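Local coordinates for 190aa long hypothetical protein (Pyrococcus horikoshii, PDB 2DDZ) that is of unknown function but assembles as a hexamer and belongs to the DUF366 family, which is grouped with the class II aminoacyl-tRNA synthetase-like proteins, at residues 97-100 with 105-108; 118-123 with 155-160; 6-11 with 163-168. All coordinates share one frame; numbering follows the deposited sequence.

Contact 1 of 3, residues 97-100 with 105-108. With GAI (guanidine), chain S.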
ATOM      1  N   GLU E  97       9.983 -26.585  15.287  1.00 49.39           N
ATOM      2  CA  GLU E  97      11.115 -26.471  16.205  1.00 50.05           C
ATOM      3  C   GLU E  97      10.669 -26.882  17.612  1.00 47.64           C
ATOM      4  O   GLU E  97      11.392 -27.555  18.338  1.00 53.99           O
ATOM      5  CB  GLU E  97      11.601 -25.022  16.251  1.00 45.37           C
ATOM      6  CG  GLU E  97      12.427 -24.573  15.061  1.00 63.22           C
ATOM      7  CD  GLU E  97      12.464 -23.053  14.923  1.00 72.82           C
ATOM      8  OE1 GLU E  97      12.325 -22.358  15.954  1.00 73.80           O
ATOM      9  OE2 GLU E  97      12.639 -22.555  13.788  1.00 60.58           O
ATOM     10  N   LEU E  98       9.465 -26.461  17.979  1.00 42.06           N
ATOM     11  CA  LEU E  98       8.909 -26.755  19.288  1.00 44.39           C
ATOM     12  C   LEU E  98       8.669 -28.244  19.545  1.00 45.95           C
ATOM     13  O   LEU E  98       8.809 -28.715  20.672  1.00 48.49           O
ATOM     14  CB  LEU E  98       7.596 -25.988  19.469  1.00 37.66           C
ATOM     15  CG  LEU E  98       6.893 -26.228  20.807  1.00 48.77           C
ATOM     16  CD1 LEU E  98       7.831 -25.827  21.942  1.00 47.67           C
ATOM     17  CD2 LEU E  98       5.591 -25.435  20.875  1.00 45.23           C
ATOM     18  N   LEU E  99       8.293 -28.983  18.510  1.00 43.76           N
ATOM     19  CA  LEU E  99       8.039 -30.410  18.670  1.00 48.45           C
ATOM     20  C   LEU E  99       9.343 -31.132  18.966  1.00 47.37           C
ATOM     21  O   LEU E  99       9.347 -32.191  19.582  1.00 42.45           O
ATOM     22  CB  LEU E  99       7.365 -30.975  17.418  1.00 47.80           C
ATOM     23  CG  LEU E  99       5.894 -30.576  17.237  1.00 44.86           C
ATOM     24  CD1 LEU E  99       5.393 -31.025  15.885  1.00 50.72           C
ATOM     25  CD2 LEU E  99       5.066 -31.208  18.335  1.00 52.72           C
ATOM     26  N   TRP E 100      10.452 -30.545  18.532  1.00 50.17           N
ATOM     27  CA  TRP E 100      11.762 -31.126  18.796  1.00 51.98           C
ATOM     28  C   TRP E 100      12.078 -31.132  20.290  1.00 52.50           C
ATOM     29  O   TRP E 100      12.709 -32.063  20.781  1.00 59.02           O
ATOM     30  CB  TRP E 100      12.850 -30.361  18.046  1.00 53.89           C
ATOM     31  CG  TRP E 100      12.991 -30.805  16.635  1.00 69.60           C
ATOM     32  CD1 TRP E 100      12.408 -30.251  15.532  1.00 71.83           C
ATOM     33  CD2 TRP E 100      13.733 -31.938  16.171  1.00 84.57           C
ATOM     34  NE1 TRP E 100      12.740 -30.969  14.405  1.00 72.73           N
ATOM     35  CE2 TRP E 100      13.554 -32.011  14.769  1.00 86.43           C
ATOM     36  CE3 TRP E 100      14.530 -32.903  16.803  1.00 80.02           C
ATOM     37  CZ2 TRP E 100      14.147 -33.016  13.988  1.00 81.17           C
ATOM     38  CZ3 TRP E 100      15.117 -33.900  16.028  1.00 76.96           C
ATOM     39  CH2 TRP E 100      14.922 -33.946  14.634  1.00 75.38           C
ATOM     40  N   GLU E 105      10.924 -36.092  16.010  1.00 63.39           N
ATOM     41  CA  GLU E 105      11.654 -35.816  14.776  1.00 65.71           C
ATOM     42  C   GLU E 105      10.676 -35.361  13.698  1.00 60.77           C
ATOM     43  O   GLU E 105      10.407 -36.092  12.747  1.00 59.49           O
ATOM     44  CB  GLU E 105      12.397 -37.070  14.299  1.00 71.96           C
ATOM     45  CG  GLU E 105      13.284 -37.725  15.352  1.00 85.16           C
ATOM     46  CD  GLU E 105      13.970 -38.987  14.844  1.00 89.37           C
ATOM     47  OE1 GLU E 105      13.382 -39.675  13.976  1.00 90.44           O
ATOM     48  OE2 GLU E 105      15.085 -39.300  15.322  1.00 84.96           O
ATOM     49  N   ALA E 106      10.148 -34.152  13.853  1.00 56.30           N
ATOM     50  CA  ALA E 106       9.191 -33.603  12.895  1.00 58.85           C
ATOM     51  C   ALA E 106       9.864 -32.736  11.824  1.00 56.99           C
ATOM     52  O   ALA E 106      10.927 -32.154  12.054  1.00 55.42           O
ATOM     53  CB  ALA E 106       8.133 -32.795  13.632  1.00 49.85           C
ATOM     54  N   SER E 107       9.239 -32.657  10.654  1.00 52.04           N
ATOM     55  CA  SER E 107       9.772 -31.864   9.547  1.00 47.93           C
ATOM     56  C   SER E 107       8.685 -30.993   8.932  1.00 51.18           C
ATOM     57  O   SER E 107       7.497 -31.140   9.252  1.00 42.04           O
ATOM     58  CB  SER E 107      10.350 -32.779   8.476  1.00 37.77           C
ATOM     59  OG  SER E 107       9.351 -33.649   7.993  1.00 42.98           O
ATOM     60  N   ARG E 108       9.090 -30.106   8.024  1.00 46.99           N
ATOM     61  CA  ARG E 108       8.150 -29.195   7.392  1.00 47.59           C
ATOM     62  C   ARG E 108       8.140 -29.223   5.873  1.00 43.87           C
ATOM     63  O   ARG E 108       9.190 -29.154   5.236  1.00 47.03           O
ATOM     64  CB  ARG E 108       8.437 -27.759   7.862  1.00 42.10           C
ATOM     65  CG  ARG E 108       7.451 -26.714   7.354  1.00 40.63           C
ATOM     66  CD  ARG E 108       7.741 -25.344   7.959  1.00 44.38           C
ATOM     67  NE  ARG E 108       9.033 -24.812   7.531  1.00 35.16           N
ATOM     68  CZ  ARG E 108       9.236 -24.116   6.414  1.00 41.34           C
ATOM     69  NH1 ARG E 108       8.232 -23.845   5.588  1.00 33.00           N
ATOM     70  NH2 ARG E 108      10.456 -23.689   6.119  1.00 29.36           N
TER
HETATM   71  C   GAI S 509      17.832 -31.753  15.705  1.00 82.62           C
HETATM   72  N1  GAI S 509      16.945 -30.810  15.779  1.00 72.10           N
HETATM   73  N2  GAI S 509      18.599 -32.062  16.760  1.00 86.91           N
HETATM   74  N3  GAI S 509      17.982 -32.437  14.544  1.00 84.00           N

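Contact 2 of 3, residues 118-123 with 155-160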
ATOM      1  N   ARG E 118       4.000 -38.890   8.017  1.00 40.08           N
ATOM      2  CA  ARG E 118       2.568 -38.707   8.266  1.00 42.95           C
ATOM      3  C   ARG E 118       2.215 -37.243   8.601  1.00 42.97           C
ATOM      4  O   ARG E 118       2.920 -36.583   9.377  1.00 40.37           O
ATOM      5  CB  ARG E 118       2.155 -39.645   9.400  1.00 47.92           C
ATOM      6  CG  ARG E 118       2.476 -41.107   9.088  1.00 55.04           C
ATOM      7  CD  ARG E 118       2.378 -41.993  10.315  1.00 54.94           C
ATOM      8  NE  ARG E 118       1.011 -42.072  10.825  1.00 51.01           N
ATOM      9  CZ  ARG E 118       0.699 -42.474  12.055  1.00 49.03           C
ATOM     10  NH1 ARG E 118       1.660 -42.838  12.896  1.00 40.74           N
ATOM     11  NH2 ARG E 118      -0.569 -42.510  12.445  1.00 46.87           N
ATOM     12  N   LYS E 119       1.125 -36.741   8.023  1.00 42.93           N
ATOM     13  CA  LYS E 119       0.719 -35.350   8.238  1.00 44.95           C
ATOM     14  C   LYS E 119      -0.003 -35.096   9.553  1.00 51.54           C
ATOM     15  O   LYS E 119      -1.039 -35.695   9.841  1.00 47.77           O
ATOM     16  CB  LYS E 119      -0.153 -34.853   7.074  1.00 46.42           C
ATOM     17  CG  LYS E 119      -0.272 -33.323   7.000  1.00 44.26           C
ATOM     18  CD  LYS E 119      -0.850 -32.840   5.667  1.00 48.52           C
ATOM     19  CE  LYS E 119      -2.298 -33.291   5.474  1.00 52.89           C
ATOM     20  NZ  LYS E 119      -3.200 -32.786   6.551  1.00 56.21           N
ATOM     21  N   LEU E 120       0.548 -34.174  10.335  1.00 49.74           N
ATOM     22  CA  LEU E 120       0.000 -33.803  11.634  1.00 42.17           C
ATOM     23  C   LEU E 120      -0.940 -32.604  11.601  1.00 43.08           C
ATOM     24  O   LEU E 120      -1.865 -32.509  12.413  1.00 42.61           O
ATOM     25  CB  LEU E 120       1.156 -33.474  12.588  1.00 43.58           C
ATOM     26  CG  LEU E 120       0.858 -32.832  13.950  1.00 41.25           C
ATOM     27  CD1 LEU E 120       0.231 -33.869  14.887  1.00 34.72           C
ATOM     28  CD2 LEU E 120       2.167 -32.297  14.555  1.00 35.69           C
ATOM     29  N   SER E 121      -0.720 -31.706  10.644  1.00 44.71           N
ATOM     30  CA  SER E 121      -1.484 -30.458  10.577  1.00 44.62           C
ATOM     31  C   SER E 121      -2.214 -30.079   9.294  1.00 36.73           C
ATOM     32  O   SER E 121      -2.153 -30.764   8.284  1.00 43.25           O
ATOM     33  CB  SER E 121      -0.533 -29.305  10.898  1.00 46.09           C
ATOM     34  OG  SER E 121       0.443 -29.184   9.863  1.00 35.23           O
ATOM     35  N   ILE E 122      -2.920 -28.958   9.388  1.00 37.05           N
ATOM     36  CA  ILE E 122      -3.620 -28.322   8.277  1.00 31.14           C
ATOM     37  C   ILE E 122      -3.457 -26.837   8.576  1.00 37.96           C
ATOM     38  O   ILE E 122      -3.320 -26.431   9.744  1.00 32.51           O
ATOM     39  CB  ILE E 122      -5.126 -28.664   8.179  1.00 40.15           C
ATOM     40  CG1 ILE E 122      -5.874 -28.181   9.423  1.00 33.78           C
ATOM     41  CG2 ILE E 122      -5.296 -30.164   7.885  1.00 30.31           C
ATOM     42  CD1 ILE E 122      -7.382 -28.156   9.237  1.00 33.66           C
ATOM     43  N   SER E 123      -3.443 -26.021   7.534  1.00 34.54           N
ATOM     44  CA  SER E 123      -3.253 -24.597   7.734  1.00 31.01           C
ATOM     45  C   SER E 123      -3.642 -23.819   6.499  1.00 27.95           C
ATOM     46  O   SER E 123      -3.711 -24.364   5.402  1.00 33.67           O
ATOM     47  CB  SER E 123      -1.774 -24.319   8.069  1.00 25.82           C
ATOM     48  OG  SER E 123      -1.536 -22.950   8.358  1.00 29.10           O
ATOM     49  N   GLU E 155      -1.679 -37.186  20.483  1.00 45.40           N
ATOM     50  CA  GLU E 155      -1.732 -38.294  21.435  1.00 57.50           C
ATOM     51  C   GLU E 155      -0.715 -39.381  21.091  1.00 53.61           C
ATOM     52  O   GLU E 155       0.114 -39.734  21.923  1.00 50.92           O
ATOM     53  CB  GLU E 155      -3.151 -38.868  21.481  1.00 54.43           C
ATOM     54  CG  GLU E 155      -4.069 -38.089  22.417  1.00 65.60           C
ATOM     55  CD  GLU E 155      -5.502 -38.539  22.326  1.00 69.45           C
ATOM     56  OE1 GLU E 155      -5.716 -39.704  21.922  1.00 76.66           O
ATOM     57  OE2 GLU E 155      -6.403 -37.733  22.664  1.00 60.69           O
ATOM     58  N   GLU E 156      -0.771 -39.895  19.864  1.00 53.58           N
ATOM     59  CA  GLU E 156       0.167 -40.926  19.432  1.00 50.05           C
ATOM     60  C   GLU E 156       1.624 -40.485  19.644  1.00 55.23           C
ATOM     61  O   GLU E 156       2.515 -41.318  19.794  1.00 48.46           O
ATOM     62  CB  GLU E 156      -0.056 -41.264  17.953  1.00 56.69           C
ATOM     63  CG  GLU E 156       0.839 -42.393  17.453  1.00 57.54           C
ATOM     64  CD  GLU E 156       0.545 -42.818  16.024  1.00 62.56           C
ATOM     65  OE1 GLU E 156      -0.481 -42.378  15.457  1.00 57.43           O
ATOM     66  OE2 GLU E 156       1.346 -43.605  15.474  1.00 56.89           O
ATOM     67  N   LEU E 157       1.865 -39.177  19.648  1.00 51.99           N
ATOM     68  CA  LEU E 157       3.220 -38.672  19.854  1.00 56.67           C
ATOM     69  C   LEU E 157       3.504 -38.529  21.351  1.00 55.58           C
ATOM     70  O   LEU E 157       4.608 -38.152  21.754  1.00 53.55           O
ATOM     71  CB  LEU E 157       3.403 -37.313  19.166  1.00 61.75           C
ATOM     72  CG  LEU E 157       3.253 -37.226  17.643  1.00 62.51           C
ATOM     73  CD1 LEU E 157       3.383 -35.770  17.233  1.00 68.79           C
ATOM     74  CD2 LEU E 157       4.302 -38.079  16.930  1.00 51.34           C
ATOM     75  N   GLY E 158       2.501 -38.826  22.171  1.00 52.99           N
ATOM     76  CA  GLY E 158       2.672 -38.729  23.608  1.00 56.06           C
ATOM     77  C   GLY E 158       2.738 -37.305  24.130  1.00 64.75           C
ATOM     78  O   GLY E 158       3.412 -37.026  25.125  1.00 63.03           O
ATOM     79  N   ILE E 159       2.048 -36.392  23.455  1.00 64.78           N
ATOM     80  CA  ILE E 159       2.027 -35.000  23.878  1.00 56.70           C
ATOM     81  C   ILE E 159       0.645 -34.683  24.431  1.00 52.21           C
ATOM     82  O   ILE E 159      -0.364 -35.134  23.892  1.00 55.78           O
ATOM     83  CB  ILE E 159       2.324 -34.051  22.705  1.00 55.31           C
ATOM     84  CG1 ILE E 159       3.725 -34.327  22.170  1.00 58.17           C
ATOM     85  CG2 ILE E 159       2.211 -32.596  23.160  1.00 41.06           C
ATOM     86  CD1 ILE E 159       4.094 -33.463  20.993  1.00 60.58           C
ATOM     87  N   ASP E 160       0.607 -33.916  25.515  1.00 52.25           N
ATOM     88  CA  ASP E 160      -0.653 -33.530  26.135  1.00 50.95           C
ATOM     89  C   ASP E 160      -1.204 -32.277  25.453  1.00 48.77           C
ATOM     90  O   ASP E 160      -0.566 -31.226  25.462  1.00 45.54           O
ATOM     91  CB  ASP E 160      -0.436 -33.283  27.637  1.00 50.18           C
ATOM     92  CG  ASP E 160      -1.633 -32.633  28.312  1.00 49.05           C
ATOM     93  OD1 ASP E 160      -2.784 -32.844  27.864  1.00 50.78           O
ATOM     94  OD2 ASP E 160      -1.419 -31.918  29.314  1.00 57.25           O
TER

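Contact 3 of 3, residues 6-11 with 163-168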
ATOM      1  N   LEU E   6      -3.626 -12.571  23.537  1.00 38.35           N
ATOM      2  CA  LEU E   6      -3.690 -14.027  23.517  1.00 37.88           C
ATOM      3  C   LEU E   6      -4.845 -14.564  24.361  1.00 42.31           C
ATOM      4  O   LEU E   6      -5.099 -14.085  25.463  1.00 49.87           O
ATOM      5  CB  LEU E   6      -2.383 -14.632  24.032  1.00 36.10           C
ATOM      6  CG  LEU E   6      -2.390 -16.153  24.253  1.00 45.23           C
ATOM      7  CD1 LEU E   6      -2.657 -16.884  22.942  1.00 35.18           C
ATOM      8  CD2 LEU E   6      -1.057 -16.583  24.818  1.00 42.14           C
ATOM      9  N   LEU E   7      -5.542 -15.562  23.827  1.00 45.11           N
ATOM     10  CA  LEU E   7      -6.659 -16.180  24.524  1.00 45.06           C
ATOM     11  C   LEU E   7      -6.700 -17.678  24.264  1.00 50.37           C
ATOM     12  O   LEU E   7      -6.889 -18.110  23.128  1.00 49.80           O
ATOM     13  CB  LEU E   7      -7.992 -15.569  24.081  1.00 33.24           C
ATOM     14  CG  LEU E   7      -9.239 -16.252  24.677  1.00 47.13           C
ATOM     15  CD1 LEU E   7      -9.229 -16.080  26.203  1.00 31.14           C
ATOM     16  CD2 LEU E   7     -10.524 -15.652  24.085  1.00 38.74           C
ATOM     17  N   ILE E   8      -6.513 -18.464  25.323  1.00 48.20           N
ATOM     18  CA  ILE E   8      -6.573 -19.917  25.222  1.00 41.36           C
ATOM     19  C   ILE E   8      -7.886 -20.327  25.881  1.00 43.60           C
ATOM     20  O   ILE E   8      -8.068 -20.094  27.069  1.00 58.47           O
ATOM     21  CB  ILE E   8      -5.432 -20.608  25.993  1.00 38.91           C
ATOM     22  CG1 ILE E   8      -4.074 -20.007  25.631  1.00 42.40           C
ATOM     23  CG2 ILE E   8      -5.408 -22.090  25.654  1.00 36.99           C
ATOM     24  CD1 ILE E   8      -3.705 -20.174  24.182  1.00 74.16           C
ATOM     25  N   ILE E   9      -8.800 -20.919  25.118  1.00 45.98           N
ATOM     26  CA  ILE E   9     -10.088 -21.350  25.670  1.00 49.03           C
ATOM     27  C   ILE E   9      -9.932 -22.762  26.262  1.00 51.54           C
ATOM     28  O   ILE E   9      -9.977 -23.758  25.548  1.00 52.75           O
ATOM     29  CB  ILE E   9     -11.178 -21.327  24.581  1.00 45.94           C
ATOM     30  CG1 ILE E   9     -11.308 -19.895  24.054  1.00 41.70           C
ATOM     31  CG2 ILE E   9     -12.520 -21.812  25.147  1.00 35.90           C
ATOM     32  CD1 ILE E   9     -12.190 -19.765  22.845  1.00 50.71           C
ATOM     33  N   LYS E  10      -9.758 -22.799  27.582  1.00 56.74           N
ATOM     34  CA  LYS E  10      -9.559 -24.024  28.335  1.00 59.47           C
ATOM     35  C   LYS E  10     -10.833 -24.624  28.976  1.00 61.04           C
ATOM     36  O   LYS E  10     -10.936 -25.838  29.146  1.00 61.13           O
ATOM     37  CB  LYS E  10      -8.528 -23.749  29.428  1.00 59.77           C
ATOM     38  CG  LYS E  10      -7.329 -22.968  28.923  1.00 62.13           C
ATOM     39  CD  LYS E  10      -6.478 -22.401  30.034  1.00 65.60           C
ATOM     40  CE  LYS E  10      -5.177 -21.888  29.441  1.00 75.16           C
ATOM     41  NZ  LYS E  10      -4.284 -21.284  30.454  1.00 70.32           N
ATOM     42  N   GLU E  11     -11.789 -23.773  29.336  1.00 64.58           N
ATOM     43  CA  GLU E  11     -13.049 -24.190  29.958  1.00 67.24           C
ATOM     44  C   GLU E  11     -13.958 -25.075  29.081  1.00 68.05           C
ATOM     45  O   GLU E  11     -14.672 -25.946  29.585  1.00 64.29           O
ATOM     46  CB  GLU E  11     -13.845 -22.945  30.389  1.00 73.67           C
ATOM     47  CG  GLU E  11     -14.077 -21.941  29.248  1.00 83.18           C
ATOM     48  CD  GLU E  11     -12.904 -20.980  29.028  1.00 94.76           C
ATOM     49  OE1 GLU E  11     -11.753 -21.334  29.354  1.00 93.28           O
ATOM     50  OE2 GLU E  11     -13.137 -19.864  28.511  1.00101.18           O
ATOM     51  N   GLU E 163      -1.265 -28.947  27.708  1.00 43.76           N
ATOM     52  CA  GLU E 163       0.051 -28.370  27.951  1.00 45.77           C
ATOM     53  C   GLU E 163       0.682 -27.844  26.665  1.00 50.33           C
ATOM     54  O   GLU E 163       1.339 -26.802  26.671  1.00 46.66           O
ATOM     55  CB  GLU E 163       0.964 -29.411  28.601  1.00 43.47           C
ATOM     56  CG  GLU E 163       2.258 -28.847  29.189  1.00 52.34           C
ATOM     57  CD  GLU E 163       3.322 -28.559  28.141  1.00 56.17           C
ATOM     58  OE1 GLU E 163       3.495 -29.388  27.223  1.00 53.80           O
ATOM     59  OE2 GLU E 163       3.996 -27.513  28.245  1.00 56.82           O
ATOM     60  N   PHE E 164       0.485 -28.558  25.561  1.00 51.09           N
ATOM     61  CA  PHE E 164       1.059 -28.112  24.292  1.00 50.84           C
ATOM     62  C   PHE E 164       0.423 -26.766  23.897  1.00 44.64           C
ATOM     63  O   PHE E 164       1.126 -25.839  23.516  1.00 43.51           O
ATOM     64  CB  PHE E 164       0.834 -29.159  23.185  1.00 45.81           C
ATOM     65  CG  PHE E 164       1.548 -28.832  21.897  1.00 40.56           C
ATOM     66  CD1 PHE E 164       2.931 -28.959  21.794  1.00 31.89           C
ATOM     67  CD2 PHE E 164       0.837 -28.344  20.803  1.00 34.99           C
ATOM     68  CE1 PHE E 164       3.597 -28.590  20.622  1.00 38.61           C
ATOM     69  CE2 PHE E 164       1.492 -27.974  19.630  1.00 42.77           C
ATOM     70  CZ  PHE E 164       2.877 -28.098  19.537  1.00 25.43           C
ATOM     71  N   MET E 165      -0.904 -26.690  24.002  1.00 38.53           N
ATOM     72  CA  MET E 165      -1.663 -25.482  23.690  1.00 44.09           C
ATOM     73  C   MET E 165      -1.033 -24.267  24.395  1.00 50.52           C
ATOM     74  O   MET E 165      -0.803 -23.219  23.788  1.00 51.73           O
ATOM     75  CB  MET E 165      -3.131 -25.636  24.141  1.00 31.87           C
ATOM     76  CG  MET E 165      -3.972 -26.640  23.322  1.00 27.00           C
ATOM     77  SD  MET E 165      -5.625 -26.966  23.872  1.00 27.08           S
ATOM     78  CE  MET E 165      -6.277 -25.511  23.613  1.00 24.00           C
ATOM     79  N   GLU E 166      -0.743 -24.428  25.682  1.00 53.80           N
ATOM     80  CA  GLU E 166      -0.143 -23.373  26.491  1.00 52.40           C
ATOM     81  C   GLU E 166       1.263 -22.971  26.022  1.00 44.58           C
ATOM     82  O   GLU E 166       1.555 -21.784  25.844  1.00 38.00           O
ATOM     83  CB  GLU E 166      -0.063 -23.827  27.957  1.00 49.90           C
ATOM     84  CG  GLU E 166       0.261 -22.742  28.974  1.00 66.00           C
ATOM     85  CD  GLU E 166      -0.916 -21.821  29.226  1.00 75.71           C
ATOM     86  OE1 GLU E 166      -2.065 -22.290  29.079  1.00 76.81           O
ATOM     87  OE2 GLU E 166      -0.696 -20.641  29.582  1.00 83.26           O
ATOM     88  N   ARG E 167       2.138 -23.958  25.830  1.00 38.56           N
ATOM     89  CA  ARG E 167       3.514 -23.660  25.438  1.00 44.69           C
ATOM     90  C   ARG E 167       3.682 -23.168  24.012  1.00 46.20           C
ATOM     91  O   ARG E 167       4.503 -22.285  23.747  1.00 40.74           O
ATOM     92  CB  ARG E 167       4.418 -24.881  25.650  1.00 42.39           C
ATOM     93  CG  ARG E 167       5.901 -24.497  25.657  1.00 59.35           C
ATOM     94  CD  ARG E 167       6.819 -25.699  25.773  1.00 62.75           C
ATOM     95  NE  ARG E 167       6.234 -26.716  26.629  1.00 80.57           N
ATOM     96  CZ  ARG E 167       6.846 -27.840  26.992  1.00 93.36           C
ATOM     97  NH1 ARG E 167       6.214 -28.711  27.775  1.00 91.69           N
ATOM     98  NH2 ARG E 167       8.082 -28.098  26.585  1.00 93.87           N
ATOM     99  N   SER E 168       2.914 -23.751  23.096  1.00 42.37           N
ATOM    100  CA  SER E 168       2.991 -23.359  21.693  1.00 43.45           C
ATOM    101  C   SER E 168       2.371 -21.977  21.488  1.00 45.92           C
ATOM    102  O   SER E 168       2.863 -21.198  20.672  1.00 43.88           O
ATOM    103  CB  SER E 168       2.305 -24.413  20.806  1.00 25.38           C
ATOM    104  OG  SER E 168       0.928 -24.533  21.120  1.00 43.47           O
TER

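Contact 1 of 3, residues 97-100 with 105-108
Trp100, near the end of a long helix, lays its indole against the backbone of Glu105 and Ala106, and following this one side chain outward shows how a helix end can be seated on the strand after it. From CB, CG stands anti to the carbonyl carbon (chi1 -83°), and chi2 near 95° turns the indole plane roughly perpendicular to the plane of CA, CB and CG. On the pyrrole side, NE1 reaches Ala106 O at 3.2 Å, a weak hydrogen bond, its N-H...O angle only 127°; the oxygen lies oblique to the ring. The benzo part carries more of the packing. CZ2 and CH2 both approach Glu105 CA, which sits over the six-membered ring, 4.0 Å from its centroid, in a CH-pi contact, while Glu105 CB touches CH2 at the rim. The four residues between the segments thus form a tight alpha-to-beta connection, from helix 81-100 into strand 106-109, which then pairs antiparallel with strand 112-115 through Ser107 and Tyr114. The opposite face of the indole is covered by a bound guanidine, its plane close to parallel with the ring: N1 lies 3.4 Å from Trp100 CE3, and N3 lies 3.4 Å from Trp100 CH2. The ring is therefore held between protein backbone and a flat ligand. On the inner side of the turn, Leu99 CD1 meets Ala106 CB at 4.0 Å, an apolar contact that Ile113 and Val115 of strand 112-115 extend. The same region faces the second subunit. There Trp100 meets Trp100 of that subunit with planes about 45° apart, and Glu97 and Arg108 each form a salt bridge to Arg108 and Glu97 of the other chain, a reciprocal exchange consistent with a twofold interface.

Contact 2 of 3, residues 118-123 with 155-160
Arg118 NH1 donates to Glu156 OE2 at 2.7 Å along a nearly straight line (169°), the shorter half of an end-on, two-nitrogen salt bridge. The other half, NH2 of Arg118 to OE1 of Glu156, is longer at 3.0 Å and more bent. OE2 lies in the guanidinium plane, yet the donor meets it from above the carboxylate plane, whereas OE1 is met on its syn side; the two flat groups are accordingly twisted 49° apart. Glu156 reaches across with CG anti to its backbone N (chi1 -177°) and an extended chain. Since Arg118 NH2 also bonds Ala151 O, a leucine in its place would probably leave the Glu156 carboxylate without its charged mate and that carbonyl without this donor. Beneath the ion pair, Leu120 CD1 lies 4.4 Å from Leu157 CD1, a loose apolar touch. Glu156 and Leu157 are the central residues of a type I beta turn, closed by Gly158 N to Glu155 O, with glycine taking the positive phi that follows. The turn lies in the loop before helix 161-184, whose N-cap is Asp160. Strand 118-128 runs between strands 112-115 and 131-139, and Leu120 also packs on Leu99 of helix 81-100.

Contact 3 of 3, residues 6-11 with 163-168
The backbones that carry Ile8 and Met165 pass closest at Ile8 and Glu166, whose CA atoms are 7.4 Å apart: the end of strand 5-8, and the chain just beyond it, face the early turns of helix 161-184. Across this gap Ile8 CG2 meets Met165 CE at 4.1 Å, the methionine bending at chi3 (66°) to present its terminal methyl to the isoleucine branch. This is helix-on-sheet packing, with helix 161-184 laid against a mixed, mostly antiparallel sheet. Strand 5-8 runs parallel to strand 36-45, and Val39 of the latter touches both Ile8 and Met165, so the helix spans two neighbouring strands. At the solvent-facing margin, Lys10 extends fully and places NZ 2.8 Å from Glu166 OE1 in a salt bridge, approached on the syn side of the carboxylate. Glu166 turns at chi2 (74°), and the two chains cross at about a right angle. Within the helix, Arg167 NE and NH1 grip one oxygen, Glu163 OE2, side-on and in the guanidinium plane, a link between residues one turn apart; Glu163 OE1 is taken by Tyr102. Deeper, Phe164 O accepts from both the backbone N and, at 2.7 Å, the OG of Ser168.

In the fold
Along the chain, contact 1 closes before contact 2 opens, and contact 3, joining the N-terminal strand to the last helix, spans both. The centres of contacts 1 and 2 are about 11 Å apart, those of 2 and 3 about 16 Å and those of 1 and 3 about 19 Å. All three reach one mixed sheet, and helices 81-100 and 161-184 join them: Leu99 packs on Leu120 and Ile159 of contact 2 and on Phe164 of contact 3, while Leu98 packs on Phe164 and Ser168. Ile159 also packs on Phe164, so the three contacts share a run of apolar side chains between the helices and the sheet. Contact 1 alone also meets a second subunit, tying this layer to the hexamer.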